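Local coordinates for protein nitrilotriacetate monooxygenase (Burkholderia pseudomallei, PDB 3SDO) that probably acts as a flavin-dependent monooxygenase of the bacterial luciferase-like family, using FMN and molecular oxygen to oxidise an organic substrate, at residues Asp117-Val128 and Arg207-Gln218; Ile273-Ala284 and Thr367-Val378. All coordinates share one frame; numbering follows the deposited sequence.

Contact 1. Residues Asp117-Val128 and Arg207-Gln218; sequences DLISGGRAGWNV and RRSPQGQPVIFQ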
loop_
_atom_site.group_PDB
_atom_site.type_symbol
_atom_site.label_atom_id
_atom_site.label_comp_id
_atom_site.label_asym_id
_atom_site.label_seq_id
_atom_site.Cartn_x
_atom_site.Cartn_y
_atom_site.Cartn_z
ATOM N N ASP A 117 0.942 10.516 -1.063
ATOM C CA ASP A 117 0.799 11.946 -0.770
ATOM C C ASP A 117 0.525 12.745 -2.026
ATOM O O ASP A 117 -0.314 13.657 -1.996
ATOM C CB ASP A 117 2.056 12.500 -0.062
ATOM C CG ASP A 117 1.758 13.635 0.945
ATOM O OD1 ASP A 117 0.621 13.788 1.426
ATOM O OD2 ASP A 117 2.711 14.360 1.268
ATOM N N LEU A 118 1.221 12.427 -3.133
ATOM C CA LEU A 118 1.031 13.173 -4.376
ATOM C C LEU A 118 -0.337 12.844 -5.020
ATOM O O LEU A 118 -1.059 13.727 -5.466
ATOM C CB LEU A 118 2.163 12.887 -5.341
ATOM C CG LEU A 118 2.387 13.894 -6.456
ATOM C CD1 LEU A 118 2.825 15.264 -5.888
ATOM C CD2 LEU A 118 3.434 13.362 -7.437
ATOM N N ILE A 119 -0.694 11.562 -5.039
ATOM C CA ILE A 119 -1.966 11.133 -5.616
ATOM C C ILE A 119 -3.141 11.766 -4.873
ATOM O O ILE A 119 -4.136 12.172 -5.497
ATOM C CB ILE A 119 -2.107 9.593 -5.594
ATOM C CG1 ILE A 119 -1.138 8.974 -6.603
ATOM C CG2 ILE A 119 -3.591 9.191 -5.903
ATOM C CD1 ILE A 119 -0.865 7.448 -6.420
ATOM N N SER A 120 -3.000 11.859 -3.547
ATOM C CA SER A 120 -4.043 12.338 -2.666
ATOM C C SER A 120 -4.073 13.862 -2.515
ATOM O O SER A 120 -4.927 14.380 -1.832
ATOM C CB SER A 120 -3.894 11.706 -1.254
ATOM O OG SER A 120 -2.752 12.202 -0.548
ATOM N N GLY A 121 -3.131 14.580 -3.111
ATOM C CA GLY A 121 -3.123 16.042 -2.987
ATOM C C GLY A 121 -2.681 16.533 -1.609
ATOM O O GLY A 121 -3.118 17.597 -1.144
ATOM N N GLY A 122 -1.807 15.780 -0.963
ATOM C CA GLY A 122 -1.215 16.195 0.302
ATOM C C GLY A 122 -1.969 15.756 1.532
ATOM O O GLY A 122 -2.107 16.530 2.489
ATOM N N ARG A 123 -2.437 14.504 1.547
ATOM C CA ARG A 123 -3.212 14.001 2.659
ATOM C C ARG A 123 -2.599 12.780 3.356
ATOM O O ARG A 123 -3.243 12.178 4.212
ATOM C CB ARG A 123 -4.618 13.641 2.159
ATOM C CG ARG A 123 -5.442 14.827 1.725
ATOM C CD ARG A 123 -6.887 14.393 1.410
ATOM N NE ARG A 123 -7.016 13.740 0.099
ATOM C CZ ARG A 123 -7.821 12.712 -0.187
ATOM N NH1 ARG A 123 -8.538 12.094 0.751
ATOM N NH2 ARG A 123 -7.880 12.261 -1.436
ATOM N N ALA A 124 -1.369 12.413 3.000
ATOM C CA ALA A 124 -0.740 11.227 3.591
ATOM C C ALA A 124 -0.203 11.462 5.004
ATOM O O ALA A 124 0.254 12.570 5.350
ATOM C CB ALA A 124 0.384 10.727 2.694
ATOM N N GLY A 125 -0.216 10.399 5.799
ATOM C CA GLY A 125 0.452 10.367 7.106
ATOM C C GLY A 125 1.114 9.015 7.296
ATOM O O GLY A 125 0.622 8.004 6.792
ATOM N N TRP A 126 2.263 8.987 7.973
ATOM C CA TRP A 126 2.945 7.727 8.256
ATOM C C TRP A 126 3.020 7.562 9.753
ATOM O O TRP A 126 3.586 8.427 10.437
ATOM C CB TRP A 126 4.366 7.701 7.637
ATOM C CG TRP A 126 5.266 6.543 8.057
ATOM C CD1 TRP A 126 4.878 5.315 8.473
ATOM C CD2 TRP A 126 6.714 6.520 8.047
ATOM N NE1 TRP A 126 5.980 4.528 8.746
ATOM C CE2 TRP A 126 7.116 5.249 8.501
ATOM C CE3 TRP A 126 7.696 7.459 7.716
ATOM C CZ2 TRP A 126 8.459 4.897 8.646
ATOM C CZ3 TRP A 126 9.023 7.113 7.842
ATOM C CH2 TRP A 126 9.396 5.841 8.315
ATOM N N ASN A 127 2.424 6.472 10.254
ATOM C CA ASN A 127 2.552 6.073 11.643
ATOM C C ASN A 127 3.785 5.208 11.757
ATOM O O ASN A 127 3.785 4.058 11.299
ATOM C CB ASN A 127 1.323 5.311 12.165
ATOM C CG ASN A 127 1.511 4.839 13.599
ATOM O OD1 ASN A 127 2.044 5.583 14.441
ATOM N ND2 ASN A 127 1.093 3.605 13.891
ATOM N N VAL A 128 4.832 5.787 12.333
ATOM C CA VAL A 128 6.132 5.134 12.489
ATOM C C VAL A 128 6.063 4.172 13.671
ATOM O O VAL A 128 5.864 4.586 14.810
ATOM C CB VAL A 128 7.250 6.179 12.705
ATOM C CG1 VAL A 128 8.640 5.502 12.962
ATOM C CG2 VAL A 128 7.321 7.126 11.510
ATOM N N ARG A 207 8.550 13.811 -6.449
ATOM C CA ARG A 207 8.564 15.166 -5.890
ATOM C C ARG A 207 7.802 15.257 -4.561
ATOM O O ARG A 207 7.225 14.261 -4.082
ATOM C CB ARG A 207 7.952 16.145 -6.896
ATOM C CG ARG A 207 6.472 15.885 -7.224
ATOM C CD ARG A 207 5.858 17.114 -7.821
ATOM N NE ARG A 207 5.813 18.191 -6.828
ATOM C CZ ARG A 207 5.758 19.481 -7.106
ATOM N NH1 ARG A 207 5.721 19.899 -8.372
ATOM N NH2 ARG A 207 5.734 20.369 -6.105
ATOM N N ARG A 208 7.746 16.478 -4.028
ATOM C CA ARG A 208 7.067 16.783 -2.766
ATOM C C ARG A 208 5.590 17.102 -3.041
ATOM O O ARG A 208 5.259 17.502 -4.131
ATOM C CB ARG A 208 7.773 17.954 -2.074
ATOM C CG ARG A 208 9.256 17.690 -1.844
ATOM C CD ARG A 208 10.023 18.869 -1.230
ATOM N NE ARG A 208 10.012 18.839 0.221
ATOM C CZ ARG A 208 9.348 19.671 1.024
ATOM N NH1 ARG A 208 8.581 20.624 0.531
ATOM N NH2 ARG A 208 9.426 19.505 2.339
ATOM N N SER A 209 4.725 16.908 -2.045
ATOM C CA SER A 209 3.274 17.087 -2.165
ATOM C C SER A 209 2.819 18.505 -1.845
ATOM O O SER A 209 3.627 19.359 -1.476
ATOM C CB SER A 209 2.555 16.124 -1.205
ATOM O OG SER A 209 2.652 16.568 0.151
ATOM N N PRO A 210 1.511 18.764 -1.959
ATOM C CA PRO A 210 1.051 20.072 -1.543
ATOM C C PRO A 210 1.126 20.332 -0.029
ATOM O O PRO A 210 0.914 21.464 0.379
ATOM C CB PRO A 210 -0.400 20.095 -2.032
ATOM C CG PRO A 210 -0.390 19.173 -3.230
ATOM C CD PRO A 210 0.488 18.064 -2.772
ATOM N N GLN A 211 1.454 19.332 0.799
ATOM C CA GLN A 211 1.718 19.617 2.229
ATOM C C GLN A 211 3.207 19.499 2.585
ATOM O O GLN A 211 3.591 19.587 3.758
ATOM C CB GLN A 211 0.870 18.740 3.132
ATOM C CG GLN A 211 1.149 17.248 3.033
ATOM C CD GLN A 211 0.393 16.443 4.058
ATOM O OE1 GLN A 211 -0.219 17.000 4.989
ATOM N NE2 GLN A 211 0.438 15.124 3.915
ATOM N N GLY A 212 4.039 19.324 1.566
ATOM C CA GLY A 212 5.508 19.299 1.720
ATOM C C GLY A 212 6.027 17.889 1.893
ATOM O O GLY A 212 6.745 17.359 1.031
ATOM N N GLN A 213 5.658 17.298 3.023
ATOM C CA GLN A 213 5.935 15.917 3.337
ATOM C C GLN A 213 4.749 15.331 4.095
ATOM O O GLN A 213 3.974 16.069 4.738
ATOM C CB GLN A 213 7.129 15.801 4.283
ATOM C CG GLN A 213 8.423 16.417 3.809
ATOM C CD GLN A 213 9.564 16.128 4.783
ATOM O OE1 GLN A 213 9.340 15.686 5.923
ATOM N NE2 GLN A 213 10.786 16.361 4.334
ATOM N N PRO A 214 4.636 13.995 4.086
ATOM C CA PRO A 214 3.598 13.373 4.873
ATOM C C PRO A 214 3.772 13.644 6.371
ATOM O O PRO A 214 4.896 13.860 6.838
ATOM C CB PRO A 214 3.768 11.882 4.568
ATOM C CG PRO A 214 4.499 11.807 3.303
ATOM C CD PRO A 214 5.339 13.028 3.214
ATOM N N VAL A 215 2.655 13.669 7.089
ATOM C CA VAL A 215 2.638 13.915 8.535
ATOM C C VAL A 215 3.121 12.665 9.318
ATOM O O VAL A 215 2.735 11.505 9.005
ATOM C CB VAL A 215 1.233 14.330 8.986
ATOM C CG1 VAL A 215 1.195 14.667 10.489
ATOM C CG2 VAL A 215 0.759 15.541 8.155
ATOM N N ILE A 216 3.986 12.887 10.304
ATOM C CA ILE A 216 4.513 11.780 11.094
ATOM C C ILE A 216 3.690 11.596 12.365
ATOM O O ILE A 216 3.567 12.522 13.193
ATOM C CB ILE A 216 5.998 11.991 11.480
ATOM C CG1 ILE A 216 6.858 12.211 10.242
ATOM C CG2 ILE A 216 6.543 10.797 12.301
ATOM C CD1 ILE A 216 6.711 11.168 9.141
ATOM N N PHE A 217 3.136 10.391 12.492
ATOM C CA PHE A 217 2.440 9.924 13.677
ATOM C C PHE A 217 3.341 8.935 14.406
ATOM O O PHE A 217 4.099 8.180 13.777
ATOM C CB PHE A 217 1.133 9.222 13.283
ATOM C CG PHE A 217 0.038 10.166 12.883
ATOM C CD1 PHE A 217 0.104 10.861 11.705
ATOM C CD2 PHE A 217 -1.071 10.327 13.687
ATOM C CE1 PHE A 217 -0.898 11.713 11.343
ATOM C CE2 PHE A 217 -2.071 11.208 13.357
ATOM C CZ PHE A 217 -1.981 11.907 12.195
ATOM N N GLN A 218 3.272 8.947 15.730
ATOM C CA GLN A 218 3.977 7.941 16.527
ATOM C C GLN A 218 3.175 7.611 17.772
ATOM O O GLN A 218 2.310 8.368 18.163
ATOM C CB GLN A 218 5.365 8.438 16.921
ATOM C CG GLN A 218 6.318 8.623 15.774
ATOM C CD GLN A 218 7.654 9.160 16.195
ATOM O OE1 GLN A 218 8.057 9.027 17.361
ATOM N NE2 GLN A 218 8.341 9.828 15.251
#
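Ser209 and Gln211, in the turn 209-212, each bond one carboxylate oxygen of the buried Asp117. OD2 accepts a very short bond from Ser209 OG (2.5 Å), while Gln211 NE2 donates to OD1 at 2.8 Å from the syn side, the amide plane turned 50° from the carboxylate. Ala124 N reaches the same OD1 on its anti side; both donors are tilted out of the carboxylate plane, toward one face of it. Ser209 OG in turn accepts from Gln211 N, an ST turn inside the type I turn Ser209-Gly212. Gln211 folds its CG between its own backbone N and carbonyl carbon (chi1 64°) and then runs extended, which brings NE2 within 2.9 Å of Ala124 O, on an in-plane lone pair; Val215 N shares that acceptor. Beyond it the strands are joined by backbone bonds: Trp126 N to Val215 O, Phe217 N to Trp126 O and Val128 N to Phe217 O. Alongside, Ile216 CG2 meets Val128 CG2 at 3.8 Å, and Trp126 NE1 is satisfied by Met99 O. A Schellman motif at Gly121 closes helix 106-119. Two parallel neighbouring strands, one reached from its helix by a short glycine-containing turn, are typical of a TIM-barrel wall, as expected for luciferase-like monooxygenases.

Contact 2. Residues Ile273-Ala284 and Thr367-Val378; sequences IGPIVGATQQEA and TSEAFIGTPEAV. With EDO (1,2-ethanediol), chain D.
Ile276 and Val277 pair with Ile372 and Gly373 as a short parallel ladder in which strand 372-373 is added to the end of TIM-barrel strand 268-277, each strand followed, after a short link, by a helix. Backbone bonds hold it: Ile276 N to Phe371 O (3.0 Å), Gly373 N to Ile276 O and Gly278 N to Gly373 O. Close CA-H...O contacts accompany them, among them Thr374 CA to Gly278 O. Side chains add two bonds, one before the ladder and one within it. Thr367 OG1 donates to Gly274 O at 2.8 Å, in the carbonyl plane on a lone pair. Gln281, bent at chi2 (66°), turns its amide back to give NE2 to Ile372 O at 3.1 Å; this donor stands above the carbonyl plane, and NE2 also binds Asp285. Both following helices are capped by threonine: Thr280 OG1 accepts from Glu283 N, and Thr374 OG1 from Ala377 N. Apolar contacts flank the ladder. Ile273 CG2 lies over one face of the Phe371 ring, offset toward the rim, a CH-pi contact, and Trp385 meets that ring edge-to-face. Val378 packs CG2 against Val277 CG1 at 3.7 Å and CG1 against Pro275 CB, whereas Ala284 CB rests on Gly373 CA. A water links the segments as well, donating to Gln281 OE1 at 2.9 Å and accepting from Thr374 N.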
loop_
_atom_site.group_PDB
_atom_site.type_symbol
_atom_site.label_atom_id
_atom_site.label_comp_id
_atom_site.label_asym_id
_atom_site.label_seq_id
_atom_site.Cartn_x
_atom_site.Cartn_y
_atom_site.Cartn_z
ATOM N N ILE A 273 -9.855 6.670 22.270
ATOM C CA ILE A 273 -11.048 6.487 23.059
ATOM C C ILE A 273 -12.045 5.749 22.201
ATOM O O ILE A 273 -11.953 5.793 20.955
ATOM C CB ILE A 273 -11.680 7.821 23.540
ATOM C CG1 ILE A 273 -12.022 8.743 22.361
ATOM C CG2 ILE A 273 -10.730 8.533 24.473
ATOM C CD1 ILE A 273 -12.873 9.979 22.759
ATOM N N GLY A 274 -12.962 5.061 22.879
ATOM C CA GLY A 274 -14.005 4.256 22.253
ATOM C C GLY A 274 -15.367 4.506 22.869
ATOM O O GLY A 274 -15.901 3.651 23.569
ATOM N N PRO A 275 -15.947 5.676 22.607
ATOM C CA PRO A 275 -17.212 6.047 23.240
ATOM C C PRO A 275 -18.424 5.245 22.763
ATOM O O PRO A 275 -18.508 4.890 21.597
ATOM C CB PRO A 275 -17.374 7.516 22.836
ATOM C CG PRO A 275 -16.577 7.626 21.562
ATOM C CD PRO A 275 -15.403 6.784 21.799
ATOM N N ILE A 276 -19.369 5.023 23.668
ATOM C CA ILE A 276 -20.622 4.362 23.363
ATOM C C ILE A 276 -21.755 5.240 23.869
ATOM O O ILE A 276 -21.835 5.530 25.073
ATOM C CB ILE A 276 -20.696 2.988 24.064
ATOM C CG1 ILE A 276 -19.497 2.116 23.665
ATOM C CG2 ILE A 276 -22.034 2.285 23.760
ATOM C CD1 ILE A 276 -19.504 0.710 24.324
ATOM N N VAL A 277 -22.631 5.666 22.967
ATOM C CA VAL A 277 -23.633 6.672 23.309
ATOM C C VAL A 277 -25.037 6.141 23.056
ATOM O O VAL A 277 -25.241 5.283 22.188
ATOM C CB VAL A 277 -23.418 8.001 22.521
ATOM C CG1 VAL A 277 -22.043 8.619 22.879
ATOM C CG2 VAL A 277 -23.497 7.757 21.036
ATOM N N GLY A 278 -25.972 6.641 23.851
ATOM C CA GLY A 278 -27.386 6.377 23.708
ATOM C C GLY A 278 -28.129 7.594 24.238
ATOM O O GLY A 278 -27.527 8.453 24.874
ATOM N N ALA A 279 -29.429 7.673 23.984
ATOM C CA ALA A 279 -30.215 8.861 24.340
ATOM C C ALA A 279 -30.378 8.967 25.843
ATOM O O ALA A 279 -30.551 10.051 26.385
ATOM C CB ALA A 279 -31.590 8.804 23.673
ATOM N N THR A 280 -30.363 7.814 26.496
ATOM C CA THR A 280 -30.407 7.717 27.932
ATOM C C THR A 280 -29.200 6.891 28.337
ATOM O O THR A 280 -28.627 6.183 27.505
ATOM C CB THR A 280 -31.685 6.997 28.389
ATOM O OG1 THR A 280 -31.765 5.728 27.732
ATOM C CG2 THR A 280 -32.934 7.826 28.046
ATOM N N GLN A 281 -28.813 6.974 29.599
ATOM C CA GLN A 281 -27.817 6.074 30.142
ATOM C C GLN A 281 -28.225 4.596 29.920
ATOM O O GLN A 281 -27.373 3.756 29.601
ATOM C CB GLN A 281 -27.592 6.351 31.633
ATOM C CG GLN A 281 -26.388 5.620 32.251
ATOM C CD GLN A 281 -25.053 6.086 31.705
ATOM O OE1 GLN A 281 -24.690 7.254 31.824
ATOM N NE2 GLN A 281 -24.302 5.164 31.111
ATOM N N GLN A 282 -29.518 4.288 30.066
ATOM C CA GLN A 282 -30.005 2.906 29.925
ATOM C C GLN A 282 -29.683 2.345 28.534
ATOM O O GLN A 282 -29.238 1.197 28.407
ATOM C CB GLN A 282 -31.513 2.817 30.201
ATOM N N GLU A 283 -29.891 3.185 27.516
ATOM C CA GLU A 283 -29.692 2.843 26.111
ATOM C C GLU A 283 -28.197 2.667 25.788
ATOM O O GLU A 283 -27.811 1.712 25.094
ATOM C CB GLU A 283 -30.289 3.967 25.260
ATOM C CG GLU A 283 -30.498 3.702 23.790
ATOM C CD GLU A 283 -31.128 4.918 23.082
ATOM O OE1 GLU A 283 -32.165 5.437 23.582
ATOM O OE2 GLU A 283 -30.577 5.366 22.044
ATOM N N ALA A 284 -27.375 3.600 26.286
ATOM C CA ALA A 284 -25.922 3.470 26.235
ATOM C C ALA A 284 -25.446 2.162 26.867
ATOM O O ALA A 284 -24.601 1.446 26.292
ATOM C CB ALA A 284 -25.252 4.651 26.934
ATOM N N THR A 367 -12.322 2.045 26.198
ATOM C CA THR A 367 -13.713 2.229 26.656
ATOM C C THR A 367 -13.715 2.190 28.187
ATOM O O THR A 367 -13.414 1.159 28.784
ATOM C CB THR A 367 -14.697 1.163 26.032
ATOM O OG1 THR A 367 -14.776 1.337 24.601
ATOM C CG2 THR A 367 -16.093 1.307 26.607
ATOM N N SER A 368 -13.965 3.350 28.793
ATOM C CA SER A 368 -14.169 3.492 30.239
ATOM C C SER A 368 -15.565 4.069 30.410
ATOM O O SER A 368 -16.140 4.579 29.455
ATOM C CB SER A 368 -13.137 4.445 30.852
ATOM O OG SER A 368 -13.513 5.808 30.633
ATOM N N GLU A 369 -16.099 4.007 31.620
ATOM C CA GLU A 369 -17.509 4.315 31.823
ATOM C C GLU A 369 -17.808 5.800 31.649
ATOM O O GLU A 369 -18.934 6.151 31.300
ATOM C CB GLU A 369 -18.033 3.766 33.160
ATOM C CG GLU A 369 -17.772 4.614 34.414
ATOM C CD GLU A 369 -18.659 4.179 35.579
ATOM O OE1 GLU A 369 -19.116 3.007 35.562
ATOM O OE2 GLU A 369 -18.906 4.997 36.496
ATOM N N ALA A 370 -16.791 6.648 31.827
ATOM C CA ALA A 370 -16.932 8.099 31.568
ATOM C C ALA A 370 -17.249 8.394 30.093
ATOM O O ALA A 370 -17.876 9.416 29.809
ATOM C CB ALA A 370 -15.680 8.886 32.032
ATOM N N PHE A 371 -16.848 7.499 29.176
ATOM C CA PHE A 371 -17.183 7.652 27.751
ATOM C C PHE A 371 -18.374 6.761 27.304
ATOM O O PHE A 371 -18.553 6.517 26.107
ATOM C CB PHE A 371 -15.960 7.391 26.861
ATOM C CG PHE A 371 -14.874 8.404 27.009
ATOM C CD1 PHE A 371 -15.002 9.660 26.454
ATOM C CD2 PHE A 371 -13.716 8.106 27.696
ATOM C CE1 PHE A 371 -14.000 10.617 26.602
ATOM C CE2 PHE A 371 -12.715 9.063 27.842
ATOM C CZ PHE A 371 -12.866 10.316 27.271
ATOM N N ILE A 372 -19.183 6.312 28.268
ATOM C CA ILE A 372 -20.407 5.553 28.001
ATOM C C ILE A 372 -21.599 6.284 28.625
ATOM O O ILE A 372 -21.700 6.409 29.855
ATOM C CB ILE A 372 -20.305 4.101 28.572
ATOM C CG1 ILE A 372 -19.109 3.362 27.946
ATOM C CG2 ILE A 372 -21.558 3.305 28.304
ATOM C CD1 ILE A 372 -18.770 2.018 28.682
ATOM N N GLY A 373 -22.496 6.789 27.783
ATOM C CA GLY A 373 -23.662 7.543 28.283
ATOM C C GLY A 373 -24.305 8.383 27.199
ATOM O O GLY A 373 -24.219 8.048 26.024
ATOM N N THR A 374 -24.939 9.481 27.592
ATOM C CA THR A 374 -25.638 10.335 26.645
ATOM C C THR A 374 -24.672 11.180 25.830
ATOM O O THR A 374 -23.531 11.443 26.272
ATOM C CB THR A 374 -26.578 11.291 27.348
ATOM O OG1 THR A 374 -25.787 12.155 28.171
ATOM C CG2 THR A 374 -27.631 10.498 28.195
ATOM N N PRO A 375 -25.118 11.639 24.652
ATOM C CA PRO A 375 -24.262 12.537 23.873
ATOM C C PRO A 375 -23.703 13.726 24.666
ATOM O O PRO A 375 -22.520 14.023 24.556
ATOM C CB PRO A 375 -25.174 12.998 22.734
ATOM C CG PRO A 375 -26.145 11.838 22.532
ATOM C CD PRO A 375 -26.313 11.206 23.899
ATOM N N GLU A 376 -24.523 14.383 25.475
ATOM C CA GLU A 376 -24.046 15.536 26.247
ATOM C C GLU A 376 -22.991 15.102 27.254
ATOM O O GLU A 376 -21.952 15.752 27.374
ATOM C CB GLU A 376 -25.186 16.246 26.992
ATOM C CG GLU A 376 -26.152 17.035 26.144
ATOM C CD GLU A 376 -25.607 18.334 25.592
ATOM O OE1 GLU A 376 -24.453 18.737 25.896
ATOM O OE2 GLU A 376 -26.367 18.944 24.811
ATOM N N ALA A 377 -23.245 14.008 27.981
ATOM C CA ALA A 377 -22.287 13.557 29.008
ATOM C C ALA A 377 -20.967 13.152 28.386
ATOM O O ALA A 377 -19.907 13.493 28.904
ATOM C CB ALA A 377 -22.859 12.397 29.859
ATOM N N VAL A 378 -21.027 12.424 27.270
ATOM C CA VAL A 378 -19.819 11.972 26.590
ATOM C C VAL A 378 -19.037 13.161 26.007
ATOM O O VAL A 378 -17.804 13.206 26.075
ATOM C CB VAL A 378 -20.175 10.913 25.482
ATOM C CG1 VAL A 378 -18.999 10.685 24.525
ATOM C CG2 VAL A 378 -20.627 9.594 26.146
HETATM C C1 EDO D . -25.629 22.240 23.754
HETATM O O1 EDO D . -25.700 20.826 23.439
HETATM C C2 EDO D . -25.646 22.564 25.246
HETATM O O2 EDO D . -24.744 21.754 26.019
HETATM O O HOH W 1 -24.744 9.898 30.720
#

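In the fold
Contacts 1 and 2 belong to the same parallel sheet but lie on opposite sides of the chain's centre, their own centres about 34 Å apart and their nearest atoms about 13 Å apart, so they do not touch. They follow one another along the chain. Strand 215-218 of contact 1 is linked through strand 235-238 to strand 268-277 of contact 2, which also pairs with strand 393-396. Only contact 1 approaches the predicted FMN site: the side chain of Asn127 is about 3 Å from that of Thr98 and about 7 Å from that of Asp61. Contact 2 lies away from this site; its ethanediol, probably from the crystallisation liquor, is hydrogen-bonded to the carboxylate of Glu376, which also forms a salt bridge with Arg419.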